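Local coordinates for protein monooxygenase (Mycobacterium tuberculosis, PDB 5UQ4) that degrades heme oxidatively, opening the porphyrin ring with the help of an electron donor and releasing free iron, at residues V6-A11 / V56-E61. Sequence-based numbering, arbitrary orientation.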
ATOM      1  N   VAL B   6      -4.894   2.156  -9.653  1.00 24.01           N
ATOM      2  CA  VAL B   6      -4.817   3.285  -8.745  1.00 21.87           C
ATOM      3  C   VAL B   6      -4.898   2.786  -7.311  1.00 18.34           C
ATOM      4  O   VAL B   6      -5.563   1.794  -7.004  1.00 19.73           O
ATOM      5  CB  VAL B   6      -5.938   4.289  -9.054  1.00 27.92           C
ATOM      6  CG1 VAL B   6      -7.278   3.597  -8.936  1.00 25.22           C
ATOM      7  CG2 VAL B   6      -5.892   5.498  -8.119  1.00 33.79           C
ATOM      8  N   VAL B   7      -4.223   3.501  -6.424  1.00 16.31           N
ATOM      9  CA  VAL B   7      -4.168   3.149  -5.014  1.00 11.58           C
ATOM     10  C   VAL B   7      -4.401   4.412  -4.193  1.00 11.45           C
ATOM     11  O   VAL B   7      -3.618   5.365  -4.278  1.00 15.09           O
ATOM     12  CB  VAL B   7      -2.824   2.503  -4.648  1.00 12.47           C
ATOM     13  CG1 VAL B   7      -2.620   2.537  -3.150  1.00 13.90           C
ATOM     14  CG2 VAL B   7      -2.792   1.069  -5.155  1.00 13.44           C
ATOM     15  N   LYS B   8      -5.465   4.411  -3.393  1.00 11.44           N
ATOM     16  CA  LYS B   8      -5.752   5.501  -2.469  1.00 20.61           C
ATOM     17  C   LYS B   8      -5.379   5.093  -1.051  1.00 22.04           C
ATOM     18  O   LYS B   8      -5.768   4.017  -0.586  1.00 23.01           O
ATOM     19  CB  LYS B   8      -7.227   5.901  -2.520  1.00 19.21           C
ATOM     20  CG  LYS B   8      -7.837   5.979  -3.902  1.00 23.71           C
ATOM     21  CD  LYS B   8      -7.119   7.011  -4.750  1.00 27.64           C
ATOM     22  CE  LYS B   8      -7.938   7.358  -5.980  1.00 29.23           C
ATOM     23  NZ  LYS B   8      -7.297   8.376  -6.860  1.00 26.00           N
ATOM     24  N   ILE B   9      -4.640   5.959  -0.364  1.00 16.50           N
ATOM     25  CA  ILE B   9      -4.211   5.716   1.007  1.00 20.58           C
ATOM     26  C   ILE B   9      -4.695   6.873   1.868  1.00 15.84           C
ATOM     27  O   ILE B   9      -4.278   8.020   1.666  1.00 20.42           O
ATOM     28  CB  ILE B   9      -2.686   5.558   1.110  1.00 20.58           C
ATOM     29  CG1 ILE B   9      -2.192   4.478   0.147  1.00 18.71           C
ATOM     30  CG2 ILE B   9      -2.285   5.220   2.542  1.00 19.86           C
ATOM     31  CD1 ILE B   9      -0.700   4.251   0.201  1.00 20.24           C
ATOM     32  N   ASN B  10      -5.565   6.573   2.829  1.00 14.72           N
ATOM     33  CA  ASN B  10      -6.019   7.550   3.810  1.00 17.43           C
ATOM     34  C   ASN B  10      -5.186   7.370   5.076  1.00 19.79           C
ATOM     35  O   ASN B  10      -5.318   6.361   5.777  1.00 16.01           O
ATOM     36  CB  ASN B  10      -7.511   7.385   4.099  1.00 14.08           C
ATOM     37  CG  ASN B  10      -8.092   8.564   4.855  1.00 22.18           C
ATOM     38  OD1 ASN B  10      -7.483   9.632   4.930  1.00 27.45           O
ATOM     39  ND2 ASN B  10      -9.277   8.376   5.421  1.00 26.91           N
ATOM     40  N   ALA B  11      -4.317   8.338   5.354  1.00 19.73           N
ATOM     41  CA  ALA B  11      -3.490   8.324   6.556  1.00 17.43           C
ATOM     42  C   ALA B  11      -4.262   9.017   7.673  1.00 17.86           C
ATOM     43  O   ALA B  11      -4.487  10.229   7.620  1.00 21.98           O
ATOM     44  CB  ALA B  11      -2.150   9.008   6.303  1.00 16.04           C
ATOM     45  N   VAL B  56      -5.153   3.379   5.494  1.00 18.06           N
ATOM     46  CA  VAL B  56      -6.330   2.754   4.902  1.00 17.04           C
ATOM     47  C   VAL B  56      -6.107   2.713   3.395  1.00 14.89           C
ATOM     48  O   VAL B  56      -6.144   3.751   2.725  1.00 13.30           O
ATOM     49  CB  VAL B  56      -7.615   3.513   5.259  1.00 22.73           C
ATOM     50  CG1 VAL B  56      -8.840   2.713   4.836  1.00 20.49           C
ATOM     51  CG2 VAL B  56      -7.654   3.814   6.748  1.00 19.25           C
ATOM     52  N   VAL B  57      -5.878   1.517   2.858  1.00 12.98           N
ATOM     53  CA  VAL B  57      -5.448   1.333   1.476  1.00 11.29           C
ATOM     54  C   VAL B  57      -6.563   0.660   0.690  1.00 16.03           C
ATOM     55  O   VAL B  57      -7.128  -0.346   1.135  1.00 19.81           O
ATOM     56  CB  VAL B  57      -4.156   0.502   1.398  1.00 20.76           C
ATOM     57  CG1 VAL B  57      -3.549   0.599   0.007  1.00 11.29           C
ATOM     58  CG2 VAL B  57      -3.164   0.956   2.460  1.00 21.55           C
ATOM     59  N   THR B  58      -6.871   1.212  -0.482  1.00 17.80           N
ATOM     60  CA  THR B  58      -7.788   0.589  -1.425  1.00 15.50           C
ATOM     61  C   THR B  58      -7.157   0.583  -2.806  1.00 14.92           C
ATOM     62  O   THR B  58      -6.552   1.573  -3.232  1.00 16.18           O
ATOM     63  CB  THR B  58      -9.147   1.304  -1.478  1.00 17.03           C
ATOM     64  OG1 THR B  58      -8.956   2.722  -1.400  1.00 26.89           O
ATOM     65  CG2 THR B  58     -10.032   0.845  -0.329  1.00 22.07           C
ATOM     66  N   HIS B  59      -7.294  -0.546  -3.494  1.00 16.05           N
ATOM     67  CA  HIS B  59      -6.782  -0.736  -4.843  1.00 15.52           C
ATOM     68  C   HIS B  59      -7.955  -0.738  -5.813  1.00 21.28           C
ATOM     69  O   HIS B  59      -8.955  -1.430  -5.581  1.00 25.45           O
ATOM     70  CB  HIS B  59      -5.995  -2.044  -4.943  1.00 20.70           C
ATOM     71  CG  HIS B  59      -5.158  -2.163  -6.180  1.00 22.99           C
ATOM     72  ND1 HIS B  59      -4.417  -3.289  -6.464  1.00 22.18           N
ATOM     73  CD2 HIS B  59      -4.942  -1.304  -7.204  1.00 19.57           C
ATOM     74  CE1 HIS B  59      -3.783  -3.121  -7.610  1.00 21.74           C
ATOM     75  NE2 HIS B  59      -4.084  -1.924  -8.080  1.00 17.71           N
ATOM     76  N   TRP B  60      -7.834   0.038  -6.891  1.00 16.48           N
ATOM     77  CA  TRP B  60      -8.915   0.210  -7.850  1.00 22.28           C
ATOM     78  C   TRP B  60      -8.391   0.044  -9.271  1.00 28.42           C
ATOM     79  O   TRP B  60      -7.192   0.167  -9.537  1.00 32.42           O
ATOM     80  CB  TRP B  60      -9.592   1.588  -7.707  1.00 16.40           C
ATOM     81  CG  TRP B  60     -10.306   1.789  -6.422  1.00 14.13           C
ATOM     82  CD1 TRP B  60      -9.774   2.264  -5.263  1.00 17.80           C
ATOM     83  CD2 TRP B  60     -11.698   1.560  -6.166  1.00 13.28           C
ATOM     84  NE1 TRP B  60     -10.739   2.319  -4.289  1.00 16.39           N
ATOM     85  CE2 TRP B  60     -11.930   1.893  -4.818  1.00 18.30           C
ATOM     86  CE3 TRP B  60     -12.766   1.090  -6.942  1.00 18.39           C
ATOM     87  CZ2 TRP B  60     -13.187   1.773  -4.226  1.00 17.75           C
ATOM     88  CZ3 TRP B  60     -14.021   0.970  -6.349  1.00 20.03           C
ATOM     89  CH2 TRP B  60     -14.218   1.312  -5.006  1.00 19.34           C
ATOM     90  N   GLU B  61      -9.321  -0.236 -10.186  1.00 30.83           N
ATOM     91  CA  GLU B  61      -8.965  -0.407 -11.592  1.00 28.37           C
ATOM     92  C   GLU B  61      -8.452   0.892 -12.202  1.00 30.70           C
ATOM     93  O   GLU B  61      -7.515   0.882 -13.009  1.00 34.73           O
ATOM     94  CB  GLU B  61     -10.174  -0.905 -12.379  1.00 38.23           C
ATOM     95  CG  GLU B  61     -10.321  -2.410 -12.457  1.00 49.21           C
ATOM     96  CD  GLU B  61     -11.472  -2.815 -13.357  1.00 58.18           C
ATOM     97  OE1 GLU B  61     -11.609  -4.020 -13.654  1.00 62.83           O
ATOM     98  OE2 GLU B  61     -12.241  -1.921 -13.770  1.00 61.81           O
TER
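V6 O takes the backbone N-H of W60 at 2.9 Å. The H59 ring turns an edge to the same oxygen: CD2 is 3.2 Å from V6 O, a close contact but not a hydrogen bond, with the oxygen near the ring plane. H59 chi1 of -166° turns CG away from the backbone N and beside the carbonyl carbon of H59, and from there CD2 also touches V7 CG2. W60 returns a bond from its carbonyl to V6 N. The same two-way pairing recurs at K8 with T58 and at N10 with V56, giving six backbone bonds. Strands 6-12 and 54-60 are the two inner strands of the four-stranded antiparallel sheet, in keeping with the dimeric alpha-beta barrel clan of this monooxygenase family. V7, I9, V57 and H59 share one face. There V57 CG1 meets V7 CG1 at 3.8 Å and I9 CG1 at 4.1 Å. V7, I9 and H59 also pack on the second subunit. The other face carries V6, K8, N10, V56, T58 and W60. V6 CG1 sits between its backbone N and carbonyl carbon (chi1 58°) and comes to 3.3 Å from W60 CB. The indole goes on to meet F39, F66 and W69. K8 NZ forms salt bridges with E94 of strand 90-102 and D63 of helix 63-70. The V56 side chain lies about 4 Å from that of F26, probably a heme-binding residue.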